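Side-chain contacts in TbiB1 (Thermobaculum terrenum, PDB 5V1V), which binds the TbiA(alpha) leader peptide as a PqqD-family protein, and so probably serves leader recognition in lasso-peptide biosynthesis: residues V10-I15 / L42-K47; G36-S41 / C57-V62; E51-I56 / P65-D70. All coordinates share one frame; numbering follows the deposited sequence.

The helix spanning 34-44 serves both interaction 1 and interaction 2, whose centres lie about 13 Å apart: its end meets the strand 10-15 through a zinc ion, and its middle meets 57-62. Ser12 OG and Trp40 NE1, 2.9 Å apart in a probable hydrogen bond, join the two contacts. Interaction 3 shares helix 49-59 with interaction 2, the centres about 8 Å apart, and Val62 CG1 packs on Val67 CG2 at 3.4 Å. Between interactions 1 and 3, whose centres lie about 17 Å apart on opposite sides of the chain's centre, Leu42 packs on Ile52 and Ala55, and Leu43 on Ile52. The bound peptide runs past interactions 2 and 3, pairing with Tyr60 and hydrogen-bonding to Asp70.

Interaction 1: residues V10-I15 / L42-K47. With ZN (zinc ion), chain E.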
ATOM      1  N   VAL A  10     -12.331   3.449   1.978  1.00 12.04           N
ATOM      2  CA  VAL A  10     -11.760   2.331   1.227  1.00 12.50           C
ATOM      3  C   VAL A  10     -12.181   0.980   1.802  1.00 13.59           C
ATOM      4  O   VAL A  10     -12.091   0.748   3.013  1.00 15.88           O
ATOM      5  CB  VAL A  10     -10.218   2.439   1.150  1.00 12.47           C
ATOM      6  CG1 VAL A  10      -9.617   1.235   0.445  1.00 13.57           C
ATOM      7  CG2 VAL A  10      -9.821   3.695   0.401  1.00 13.99           C
ATOM      8  N   VAL A  11     -12.665   0.116   0.911  1.00 13.27           N
ATOM      9  CA  VAL A  11     -12.943  -1.286   1.213  1.00 13.71           C
ATOM     10  C   VAL A  11     -11.793  -2.140   0.647  1.00 13.06           C
ATOM     11  O   VAL A  11     -11.387  -1.940  -0.498  1.00 13.99           O
ATOM     12  CB  VAL A  11     -14.290  -1.727   0.581  1.00 15.83           C
ATOM     13  CG1 VAL A  11     -14.546  -3.208   0.804  1.00 19.34           C
ATOM     14  CG2 VAL A  11     -15.455  -0.913   1.138  1.00 18.17           C
ATOM     15  N   SER A  12     -11.279  -3.078   1.441  1.00 12.43           N
ATOM     16  CA  SER A  12     -10.194  -3.963   1.007  1.00 13.42           C
ATOM     17  C   SER A  12     -10.693  -5.395   0.906  1.00 14.76           C
ATOM     18  O   SER A  12     -11.315  -5.910   1.836  1.00 17.89           O
ATOM     19  CB  SER A  12      -9.017  -3.920   1.986  1.00 17.68           C
ATOM     20  OG  SER A  12      -8.539  -2.611   2.167  1.00 19.23           O
ATOM     21  N   ALA A  13     -10.406  -6.032  -0.226  1.00 14.31           N
ATOM     22  CA  ALA A  13     -10.825  -7.406  -0.489  1.00 14.62           C
ATOM     23  C   ALA A  13      -9.587  -8.237  -0.813  1.00 15.51           C
ATOM     24  O   ALA A  13      -9.039  -8.129  -1.904  1.00 16.15           O
ATOM     25  CB  ALA A  13     -11.805  -7.437  -1.656  1.00 17.23           C
ATOM     26  N   HIS A  14      -9.143  -9.062   0.130  1.00 16.29           N
ATOM     27  CA  HIS A  14      -7.970  -9.901  -0.095  1.00 18.24           C
ATOM     28  C   HIS A  14      -8.327 -11.148  -0.871  1.00 19.59           C
ATOM     29  O   HIS A  14      -9.335 -11.803  -0.600  1.00 20.82           O
ATOM     30  CB  HIS A  14      -7.339 -10.326   1.222  1.00 21.51           C
ATOM     31  CG  HIS A  14      -6.670  -9.217   1.957  1.00 22.91           C
ATOM     32  ND1 HIS A  14      -5.328  -8.939   1.828  1.00 24.78           N
ATOM     33  CD2 HIS A  14      -7.158  -8.323   2.844  1.00 22.87           C
ATOM     34  CE1 HIS A  14      -5.018  -7.914   2.601  1.00 23.66           C
ATOM     35  NE2 HIS A  14      -6.112  -7.522   3.229  1.00 23.31           N
ATOM     36  N   ILE A  15      -7.478 -11.474  -1.835  1.00 21.48           N
ATOM     37  CA  ILE A  15      -7.613 -12.694  -2.614  1.00 23.47           C
ATOM     38  C   ILE A  15      -6.203 -13.253  -2.792  1.00 27.40           C
ATOM     39  O   ILE A  15      -5.402 -12.687  -3.538  1.00 25.69           O
ATOM     40  CB  ILE A  15      -8.324 -12.426  -3.961  1.00 25.01           C
ATOM     41  CG1 ILE A  15      -9.747 -11.907  -3.705  1.00 24.10           C
ATOM     42  CG2 ILE A  15      -8.381 -13.689  -4.812  1.00 27.11           C
ATOM     43  CD1 ILE A  15     -10.367 -11.142  -4.848  1.00 25.71           C
ATOM     44  N   LEU A  42       0.104  -3.965   6.466  1.00 13.72           N
ATOM     45  CA  LEU A  42       0.748  -3.278   7.584  1.00 13.72           C
ATOM     46  C   LEU A  42       0.087  -1.925   7.874  1.00 14.17           C
ATOM     47  O   LEU A  42      -0.091  -1.553   9.032  1.00 14.44           O
ATOM     48  CB  LEU A  42       2.249  -3.116   7.320  1.00 14.30           C
ATOM     49  CG  LEU A  42       3.048  -4.428   7.312  1.00 14.97           C
ATOM     50  CD1 LEU A  42       4.325  -4.306   6.493  1.00 14.88           C
ATOM     51  CD2 LEU A  42       3.353  -4.889   8.729  1.00 16.83           C
ATOM     52  N   LEU A  43      -0.283  -1.194   6.819  1.00 13.71           N
ATOM     53  CA  LEU A  43      -1.047   0.045   6.997  1.00 13.76           C
ATOM     54  C   LEU A  43      -2.388  -0.229   7.689  1.00 14.68           C
ATOM     55  O   LEU A  43      -2.823   0.539   8.552  1.00 15.64           O
ATOM     56  CB  LEU A  43      -1.278   0.755   5.663  1.00 13.46           C
ATOM     57  CG  LEU A  43      -0.051   1.399   5.021  1.00 13.61           C
ATOM     58  CD1 LEU A  43      -0.386   1.755   3.582  1.00 14.40           C
ATOM     59  CD2 LEU A  43       0.434   2.621   5.787  1.00 15.28           C
ATOM     60  N   GLU A  44      -3.044  -1.322   7.309  1.00 14.60           N
ATOM     61  CA  GLU A  44      -4.302  -1.718   7.946  1.00 16.34           C
ATOM     62  C   GLU A  44      -4.154  -1.907   9.454  1.00 18.18           C
ATOM     63  O   GLU A  44      -5.094  -1.642  10.211  1.00 20.82           O
ATOM     64  CB  GLU A  44      -4.860  -2.984   7.297  1.00 17.68           C
ATOM     65  CG  GLU A  44      -5.387  -2.751   5.894  1.00 19.16           C
ATOM     66  CD  GLU A  44      -5.912  -4.004   5.230  1.00 20.86           C
ATOM     67  OE1 GLU A  44      -5.193  -5.021   5.203  1.00 20.41           O
ATOM     68  OE2 GLU A  44      -7.040  -3.963   4.705  1.00 24.85           O
ATOM     69  N   GLU A  45      -2.969  -2.347   9.872  1.00 18.61           N
ATOM     70  CA  GLU A  45      -2.643  -2.563  11.287  1.00 19.33           C
ATOM     71  C   GLU A  45      -2.203  -1.281  12.001  1.00 19.77           C
ATOM     72  O   GLU A  45      -1.917  -1.300  13.205  1.00 22.76           O
ATOM     73  CB  GLU A  45      -1.543  -3.625  11.428  1.00 21.06           C
ATOM     74  CG  GLU A  45      -1.955  -5.023  10.995  1.00 25.00           C
ATOM     75  CD  GLU A  45      -0.766  -5.911  10.679  1.00 30.97           C
ATOM     76  OE1 GLU A  45       0.385  -5.513  10.957  1.00 34.96           O
ATOM     77  OE2 GLU A  45      -0.982  -7.015  10.141  1.00 35.81           O
ATOM     78  N   GLY A  46      -2.127  -0.176  11.262  1.00 18.19           N
ATOM     79  CA  GLY A  46      -1.695   1.093  11.835  1.00 18.90           C
ATOM     80  C   GLY A  46      -0.194   1.197  12.032  1.00 18.82           C
ATOM     81  O   GLY A  46       0.274   1.994  12.847  1.00 19.86           O
ATOM     82  N   LYS A  47       0.568   0.404  11.282  1.00 18.46           N
ATOM     83  CA  LYS A  47       2.027   0.460  11.367  1.00 16.94           C
ATOM     84  C   LYS A  47       2.541   1.762  10.754  1.00 16.59           C
ATOM     85  O   LYS A  47       2.066   2.181   9.707  1.00 17.89           O
ATOM     86  CB  LYS A  47       2.667  -0.753  10.678  1.00 18.63           C
ATOM     87  CG  LYS A  47       2.268  -2.116  11.234  1.00 21.59           C
ATOM     88  CD  LYS A  47       2.832  -2.382  12.616  1.00 25.98           C
ATOM     89  CE  LYS A  47       2.325  -3.718  13.137  1.00 29.12           C
ATOM     90  NZ  LYS A  47       2.340  -3.779  14.624  1.00 35.65           N
TER
HETATM   91 ZN    ZN E 101      -6.166  -6.694   4.986  1.00 28.80          ZN
HETATM   92  O   HOH W   1      -5.001  -7.654   6.219  1.00 28.79           O
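Across this contact the His14 imidazole is approached at its edge, on the NE2 side, rather than over a face: Glu44 OE1 lies in the ring plane, 3.3 Å from His14 NE2, and the zinc ion joins the two. NE2 of His14 binds the metal at 1.9 Å, with the ring carbons CD2 and CE1 about equally far from it. From the opposite direction Glu44 brings its carboxylate, turned 41° from the ring, and OE1 binds the zinc at 1.9 Å. Glu44 OE2 stays 2.9 Å from the ion, so the carboxylate coordinates essentially through one oxygen. Water 1 is a further zinc ligand. This pins the last helical turn of 34-44 to an outermost strand of the three-stranded antiparallel sheet of this PqqD-family protein; just beyond, the helix closes in a Schellman motif at Gly46. The Glu44 chain runs extended beyond CG (chi2 179°), long enough to span the gap to the strand. On the strand, Ser12 points the same way as His14, and its OG is 3.2 Å from Glu44 OE2; the firmer partner of that hydroxyl is the indole NE1 of Trp40.

Interaction 2: residues G36-S41 / C57-V62; sequences GSRIWS and CAEYSV
Midway along helix 34-44, Arg38 faces the end of helix 49-59, its CA 9.9 Å from the CA of Glu59, and Tyr60, where the chain leaves helical geometry, follows directly. That spacing is bridged by side chains. Arg38 presents the side of its guanidinium to the Glu59 carboxylate and grips it with two nitrogens, one to each oxygen. Arg38 NE donates to Glu59 OE1 at 2.7 Å with an N-H...O angle of 164°, and Arg38 NH2 donates to Glu59 OE2 at 2.8 Å, slightly straighter. Both oxygens use their syn lone pairs, and the two flat groups are nearly coplanar, 14° apart, so this bidentate salt bridge fixes the rotation of each. The arginine chain bends at chi2 (68°), which turns its far end across the extended Glu59 chain at about a right angle. Nearer the backbone, the aliphatic root of Arg38 meets Tyr60: Arg38 CB is 3.9 Å from Tyr60 OH, and CG lies at the edge of the ring, near its plane. With a leucine in place of Arg38, the carboxylate would lose the two arginine donors, and the Glu59 side chain would probably be freer to turn. The contact thus ties two successive helices together beside the leader-binding surface. Arg38 also packs on Ile56 of helix 49-59, Ile39 reaches Leu71 and Phe74 of helix 64-80, and Tyr60 pairs in parallel beta fashion with a strand of the bound peptide.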
ATOM      1  N   GLY A  36       3.426  -4.681  -2.365  1.00 14.05           N
ATOM      2  CA  GLY A  36       2.359  -3.677  -2.217  1.00 13.30           C
ATOM      3  C   GLY A  36       1.243  -4.146  -1.303  1.00 14.40           C
ATOM      4  O   GLY A  36       0.757  -3.392  -0.448  1.00 13.30           O
ATOM      5  N   SER A  37       0.839  -5.403  -1.491  1.00 14.38           N
ATOM      6  CA  SER A  37      -0.180  -6.017  -0.645  0.50 14.75           C
ATOM      7  C   SER A  37       0.288  -6.129   0.799  1.00 14.80           C
ATOM      8  O   SER A  37      -0.484  -5.887   1.728  1.00 15.18           O
ATOM      9  CB  SER A  37      -0.558  -7.398  -1.174  0.50 16.92           C
ATOM     10  OG  SER A  37      -1.230  -7.283  -2.406  0.50 18.35           O
ATOM     11  N   ARG A  38       1.557  -6.489   0.988  1.00 14.91           N
ATOM     12  CA  ARG A  38       2.109  -6.585   2.331  1.00 15.10           C
ATOM     13  C   ARG A  38       2.135  -5.220   3.025  1.00 13.59           C
ATOM     14  O   ARG A  38       1.750  -5.108   4.194  1.00 13.97           O
ATOM     15  CB  ARG A  38       3.503  -7.219   2.329  1.00 16.47           C
ATOM     16  CG  ARG A  38       4.096  -7.388   3.722  1.00 16.13           C
ATOM     17  CD  ARG A  38       3.371  -8.421   4.572  1.00 19.18           C
ATOM     18  NE  ARG A  38       3.985  -8.513   5.893  1.00 20.55           N
ATOM     19  CZ  ARG A  38       3.342  -8.417   7.053  1.00 20.74           C
ATOM     20  NH1 ARG A  38       2.024  -8.253   7.094  1.00 23.83           N
ATOM     21  NH2 ARG A  38       4.026  -8.513   8.183  1.00 23.44           N
ATOM     22  N   ILE A  39       2.590  -4.194   2.308  1.00 13.02           N
ATOM     23  CA  ILE A  39       2.562  -2.832   2.834  1.00 11.79           C
ATOM     24  C   ILE A  39       1.132  -2.432   3.209  1.00 11.66           C
ATOM     25  O   ILE A  39       0.912  -1.879   4.285  1.00 12.45           O
ATOM     26  CB  ILE A  39       3.196  -1.827   1.856  1.00 11.95           C
ATOM     27  CG1 ILE A  39       4.696  -2.115   1.743  1.00 12.58           C
ATOM     28  CG2 ILE A  39       2.939  -0.399   2.334  1.00 12.06           C
ATOM     29  CD1 ILE A  39       5.338  -1.476   0.530  1.00 13.79           C
ATOM     30  N   TRP A  40       0.160  -2.728   2.343  1.00 11.25           N
ATOM     31  CA  TRP A  40      -1.220  -2.391   2.653  1.00 11.36           C
ATOM     32  C   TRP A  40      -1.682  -3.063   3.946  1.00 12.48           C
ATOM     33  O   TRP A  40      -2.296  -2.432   4.807  1.00 13.19           O
ATOM     34  CB  TRP A  40      -2.124  -2.761   1.487  1.00 12.11           C
ATOM     35  CG  TRP A  40      -3.532  -2.296   1.690  1.00 11.89           C
ATOM     36  CD1 TRP A  40      -4.581  -3.046   2.147  1.00 12.37           C
ATOM     37  CD2 TRP A  40      -4.043  -0.969   1.486  1.00 11.03           C
ATOM     38  NE1 TRP A  40      -5.710  -2.270   2.231  1.00 12.05           N
ATOM     39  CE2 TRP A  40      -5.414  -0.998   1.820  1.00 12.14           C
ATOM     40  CE3 TRP A  40      -3.485   0.234   1.031  1.00 10.81           C
ATOM     41  CZ2 TRP A  40      -6.238   0.127   1.728  1.00 12.43           C
ATOM     42  CZ3 TRP A  40      -4.312   1.362   0.939  1.00 11.86           C
ATOM     43  CH2 TRP A  40      -5.674   1.294   1.288  1.00 11.44           C
ATOM     44  N   SER A  41      -1.351  -4.342   4.095  1.00 13.19           N
ATOM     45  CA  SER A  41      -1.724  -5.072   5.303  1.00 14.28           C
ATOM     46  C   SER A  41      -1.135  -4.440   6.565  1.00 14.58           C
ATOM     47  O   SER A  41      -1.802  -4.364   7.607  1.00 16.63           O
ATOM     48  CB  SER A  41      -1.323  -6.539   5.196  1.00 16.73           C
ATOM     49  OG  SER A  41      -2.060  -7.182   4.174  1.00 22.18           O
ATOM     50  N   CYS A  57      12.221  -4.999   5.366  1.00 16.01           N
ATOM     51  CA  CYS A  57      13.634  -5.393   5.478  1.00 15.79           C
ATOM     52  C   CYS A  57      13.842  -6.745   6.145  1.00 16.46           C
ATOM     53  O   CYS A  57      14.812  -7.445   5.841  1.00 17.99           O
ATOM     54  CB  CYS A  57      14.428  -4.346   6.239  1.00 16.59           C
ATOM     55  SG  CYS A  57      14.762  -2.882   5.253  1.00 19.28           S
ATOM     56  N   ALA A  58      12.946  -7.105   7.059  1.00 16.25           N
ATOM     57  CA  ALA A  58      13.030  -8.381   7.758  1.00 17.37           C
ATOM     58  C   ALA A  58      12.503  -9.529   6.895  1.00 17.30           C
ATOM     59  O   ALA A  58      12.973 -10.665   7.008  1.00 20.31           O
ATOM     60  CB  ALA A  58      12.263  -8.303   9.068  1.00 19.04           C
ATOM     61  N   GLU A  59      11.536  -9.226   6.029  1.00 17.32           N
ATOM     62  CA  GLU A  59      10.777 -10.249   5.301  1.00 16.46           C
ATOM     63  C   GLU A  59      11.249 -10.494   3.872  1.00 15.88           C
ATOM     64  O   GLU A  59      10.889 -11.509   3.262  1.00 18.47           O
ATOM     65  CB  GLU A  59       9.297  -9.874   5.301  1.00 16.72           C
ATOM     66  CG  GLU A  59       8.665  -9.946   6.685  1.00 18.53           C
ATOM     67  CD  GLU A  59       7.243  -9.414   6.733  1.00 21.66           C
ATOM     68  OE1 GLU A  59       6.601  -9.286   5.667  1.00 21.85           O
ATOM     69  OE2 GLU A  59       6.767  -9.134   7.854  1.00 26.15           O
ATOM     70  N   TYR A  60      12.053  -9.575   3.344  1.00 16.02           N
ATOM     71  CA  TYR A  60      12.465  -9.610   1.943  1.00 16.06           C
ATOM     72  C   TYR A  60      13.965  -9.442   1.772  1.00 16.01           C
ATOM     73  O   TYR A  60      14.617  -8.776   2.576  1.00 16.25           O
ATOM     74  CB  TYR A  60      11.731  -8.515   1.157  1.00 16.22           C
ATOM     75  CG  TYR A  60      10.247  -8.764   1.034  1.00 16.23           C
ATOM     76  CD1 TYR A  60       9.737  -9.488  -0.037  1.00 17.40           C
ATOM     77  CD2 TYR A  60       9.355  -8.288   1.997  1.00 16.63           C
ATOM     78  CE1 TYR A  60       8.380  -9.729  -0.152  1.00 18.68           C
ATOM     79  CE2 TYR A  60       7.993  -8.517   1.884  1.00 16.79           C
ATOM     80  CZ  TYR A  60       7.513  -9.243   0.807  1.00 18.93           C
ATOM     81  OH  TYR A  60       6.161  -9.492   0.683  1.00 23.25           O
ATOM     82  N   SER A  61      14.496 -10.044   0.708  1.00 16.76           N
ATOM     83  CA  SER A  61      15.905  -9.932   0.363  1.00 18.59           C
ATOM     84  C   SER A  61      16.126  -8.604  -0.341  1.00 18.91           C
ATOM     85  O   SER A  61      16.178  -8.535  -1.576  1.00 22.34           O
ATOM     86  CB  SER A  61      16.332 -11.094  -0.533  1.00 20.51           C
ATOM     87  OG  SER A  61      17.683 -10.948  -0.926  1.00 24.34           O
ATOM     88  N   VAL A  62      16.235  -7.548   0.462  1.00 16.36           N
ATOM     89  CA  VAL A  62      16.310  -6.181  -0.043  1.00 16.38           C
ATOM     90  C   VAL A  62      17.040  -5.302   0.962  1.00 16.80           C
ATOM     91  O   VAL A  62      16.960  -5.537   2.164  1.00 17.38           O
ATOM     92  CB  VAL A  62      14.894  -5.624  -0.349  1.00 16.49           C
ATOM     93  CG1 VAL A  62      14.038  -5.545   0.911  1.00 16.03           C
ATOM     94  CG2 VAL A  62      14.970  -4.284  -1.061  1.00 16.62           C
TER

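Interaction 3: residues E51-I56 / P65-D70; sequences EIVDAI and PTVERD. With ZN (zinc ion), chain F.
Val67 overlaps both Val53 and Ile56 of helix 49-59, with CG1 between the two and CG2 on Ile56. Its CG1, opposite the backbone N (chi1 177°), reaches to 3.9 Å from Val53 CA and lies equally close to Ile56 CB; it therefore settles against the helix backbone as well as its side chains. The other methyl, Val67 CG2, meets Ile56 CG2 at 3.8 Å. Val53 CG1 also lies 4.2 Å from Val67 CG1 and touches the CG methylene of Glu68, leaving the exposed Glu68 carboxylate beyond the contact, in a long, weak ion pair with Arg64. The axes of segments 51-56 and 65-70 approach to 9.6 Å at 134° between their directions, a steeply crossed pair, nearer antiparallel than parallel, that is closest at Val53 and Val67. Such packing of successive helices is consistent with the helix-turn-helix clan to which the PqqD family belongs. Asp54 leads off to a zinc ion, bound by its OD2 at 2.0 Å and also by Glu50 and water 2; its OD1 forms a salt bridge with Arg64, at the start of helix 64-80. Around this contact, Leu71 of that same helix packs on Ile52 and Val53, Leu42 and Leu43 of helix 34-44 lie on Ile52, and Val62 of the connecting segment covers Val67, while Ile56 and Asp70 meet the bound peptide.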
ATOM      1  N   GLU A  51       8.136   1.369  10.926  1.00 14.49           N
ATOM      2  CA  GLU A  51       7.763  -0.023  11.188  1.00 15.78           C
ATOM      3  C   GLU A  51       7.597  -0.800   9.890  1.00 15.22           C
ATOM      4  O   GLU A  51       7.965  -1.968   9.810  1.00 16.29           O
ATOM      5  CB  GLU A  51       6.459  -0.107  11.980  1.00 16.96           C
ATOM      6  CG  GLU A  51       6.532   0.520  13.353  1.00 19.33           C
ATOM      7  CD  GLU A  51       5.258   0.330  14.137  1.00 21.81           C
ATOM      8  OE1 GLU A  51       5.248  -0.524  15.045  1.00 24.68           O
ATOM      9  OE2 GLU A  51       4.267   1.030  13.831  1.00 21.79           O
ATOM     10  N   ILE A  52       7.033  -0.149   8.874  1.00 13.51           N
ATOM     11  CA  ILE A  52       6.833  -0.799   7.589  1.00 13.21           C
ATOM     12  C   ILE A  52       8.189  -1.066   6.930  1.00 13.84           C
ATOM     13  O   ILE A  52       8.434  -2.162   6.443  1.00 14.52           O
ATOM     14  CB  ILE A  52       5.919   0.032   6.661  1.00 12.77           C
ATOM     15  CG1 ILE A  52       4.511   0.139   7.270  1.00 13.72           C
ATOM     16  CG2 ILE A  52       5.884  -0.577   5.262  1.00 14.13           C
ATOM     17  CD1 ILE A  52       3.598   1.112   6.558  1.00 15.04           C
ATOM     18  N   VAL A  53       9.076  -0.075   6.937  1.00 13.07           N
ATOM     19  CA  VAL A  53      10.429  -0.270   6.422  1.00 13.53           C
ATOM     20  C   VAL A  53      11.080  -1.471   7.121  1.00 13.26           C
ATOM     21  O   VAL A  53      11.632  -2.354   6.467  1.00 14.45           O
ATOM     22  CB  VAL A  53      11.294   1.006   6.579  1.00 13.63           C
ATOM     23  CG1 VAL A  53      12.752   0.717   6.238  1.00 14.00           C
ATOM     24  CG2 VAL A  53      10.755   2.138   5.708  1.00 14.77           C
ATOM     25  N   ASP A  54      11.003  -1.507   8.447  1.00 13.94           N
ATOM     26  CA  ASP A  54      11.659  -2.565   9.199  1.00 13.91           C
ATOM     27  C   ASP A  54      11.059  -3.925   8.866  1.00 13.92           C
ATOM     28  O   ASP A  54      11.795  -4.899   8.739  1.00 15.62           O
ATOM     29  CB  ASP A  54      11.609  -2.271  10.692  1.00 16.12           C
ATOM     30  CG  ASP A  54      12.483  -1.104  11.077  1.00 16.01           C
ATOM     31  OD1 ASP A  54      13.216  -0.577  10.208  1.00 18.23           O
ATOM     32  OD2 ASP A  54      12.435  -0.700  12.258  1.00 16.30           O
ATOM     33  N   ALA A  55       9.737  -3.992   8.703  1.00 13.78           N
ATOM     34  CA  ALA A  55       9.070  -5.247   8.367  1.00 13.16           C
ATOM     35  C   ALA A  55       9.482  -5.758   6.994  1.00 14.08           C
ATOM     36  O   ALA A  55       9.816  -6.937   6.845  1.00 15.67           O
ATOM     37  CB  ALA A  55       7.561  -5.092   8.457  1.00 14.17           C
ATOM     38  N   ILE A  56       9.490  -4.872   6.001  1.00 13.85           N
ATOM     39  CA  ILE A  56       9.890  -5.263   4.653  1.00 14.37           C
ATOM     40  C   ILE A  56      11.361  -5.699   4.630  1.00 15.43           C
ATOM     41  O   ILE A  56      11.700  -6.683   3.981  1.00 16.05           O
ATOM     42  CB  ILE A  56       9.580  -4.159   3.612  1.00 14.18           C
ATOM     43  CG1 ILE A  56       8.069  -3.852   3.568  1.00 15.13           C
ATOM     44  CG2 ILE A  56      10.072  -4.568   2.232  1.00 14.96           C
ATOM     45  CD1 ILE A  56       7.165  -5.054   3.323  1.00 18.10           C
ATOM     46  N   PRO A  65      17.852   1.146   1.896  1.00 15.30           N
ATOM     47  CA  PRO A  65      17.657   2.301   1.004  1.00 15.59           C
ATOM     48  C   PRO A  65      16.622   2.068  -0.097  1.00 15.25           C
ATOM     49  O   PRO A  65      15.840   2.973  -0.409  1.00 14.95           O
ATOM     50  CB  PRO A  65      19.056   2.523   0.418  1.00 17.23           C
ATOM     51  CG  PRO A  65      19.966   2.064   1.503  1.00 18.37           C
ATOM     52  CD  PRO A  65      19.289   0.847   2.070  1.00 17.47           C
ATOM     53  N   THR A  66      16.608   0.867  -0.669  1.00 15.86           N
ATOM     54  CA  THR A  66      15.653   0.539  -1.718  1.00 16.19           C
ATOM     55  C   THR A  66      14.245   0.542  -1.147  1.00 14.66           C
ATOM     56  O   THR A  66      13.325   1.091  -1.761  1.00 14.94           O
ATOM     57  CB  THR A  66      15.971  -0.828  -2.349  1.00 16.62           C
ATOM     58  OG1 THR A  66      17.207  -0.733  -3.059  1.00 20.21           O
ATOM     59  CG2 THR A  66      14.881  -1.258  -3.322  1.00 16.60           C
ATOM     60  N   VAL A  67      14.081  -0.056   0.032  1.00 14.06           N
ATOM     61  CA  VAL A  67      12.766  -0.090   0.672  1.00 14.08           C
ATOM     62  C   VAL A  67      12.266   1.329   0.957  1.00 13.87           C
ATOM     63  O   VAL A  67      11.111   1.646   0.691  1.00 14.03           O
ATOM     64  CB  VAL A  67      12.766  -0.912   1.974  1.00 14.46           C
ATOM     65  CG1 VAL A  67      11.399  -0.852   2.640  1.00 13.37           C
ATOM     66  CG2 VAL A  67      13.154  -2.351   1.689  1.00 15.57           C
ATOM     67  N   GLU A  68      13.137   2.185   1.483  1.00 15.44           N
ATOM     68  CA  GLU A  68      12.759   3.562   1.800  1.00 14.57           C
ATOM     69  C   GLU A  68      12.318   4.337   0.558  1.00 13.51           C
ATOM     70  O   GLU A  68      11.274   4.983   0.561  1.00 14.37           O
ATOM     71  CB  GLU A  68      13.905   4.301   2.488  1.00 16.87           C
ATOM     72  CG  GLU A  68      14.216   3.829   3.904  1.00 20.32           C
ATOM     73  CD  GLU A  68      15.456   4.501   4.474  1.00 27.35           C
ATOM     74  OE1 GLU A  68      16.529   4.435   3.832  1.00 29.79           O
ATOM     75  OE2 GLU A  68      15.360   5.100   5.563  1.00 33.77           O
ATOM     76  N   ARG A  69      13.112   4.256  -0.502  1.00 13.92           N
ATOM     77  CA  ARG A  69      12.801   4.949  -1.754  1.00 13.97           C
ATOM     78  C   ARG A  69      11.490   4.440  -2.346  1.00 14.13           C
ATOM     79  O   ARG A  69      10.625   5.229  -2.743  1.00 14.00           O
ATOM     80  CB  ARG A  69      13.942   4.778  -2.756  1.00 15.73           C
ATOM     81  CG  ARG A  69      15.206   5.562  -2.413  1.00 18.25           C
ATOM     82  CD  ARG A  69      16.251   5.447  -3.517  1.00 21.22           C
ATOM     83  NE  ARG A  69      16.629   4.057  -3.781  1.00 22.69           N
ATOM     84  CZ  ARG A  69      17.802   3.507  -3.477  1.00 22.59           C
ATOM     85  NH1 ARG A  69      18.765   4.218  -2.902  1.00 23.23           N
ATOM     86  NH2 ARG A  69      18.012   2.228  -3.761  1.00 22.91           N
ATOM     87  N   ASP A  70      11.330   3.119  -2.380  1.00 12.91           N
ATOM     88  CA  ASP A  70      10.134   2.530  -2.972  1.00 13.04           C
ATOM     89  C   ASP A  70       8.891   2.806  -2.141  1.00 12.62           C
ATOM     90  O   ASP A  70       7.809   3.056  -2.693  1.00 12.88           O
ATOM     91  CB  ASP A  70      10.296   1.021  -3.147  1.00 14.19           C
ATOM     92  CG  ASP A  70      11.268   0.651  -4.255  1.00 17.65           C
ATOM     93  OD1 ASP A  70      11.763   1.547  -4.976  1.00 19.24           O
ATOM     94  OD2 ASP A  70      11.534  -0.557  -4.409  1.00 19.10           O
TER
HETATM   95 ZN    ZN F 102      13.591   0.798  12.780  1.00 16.88          ZN
HETATM   96  O   HOH W   2      15.409   0.094  12.153  1.00 20.29           O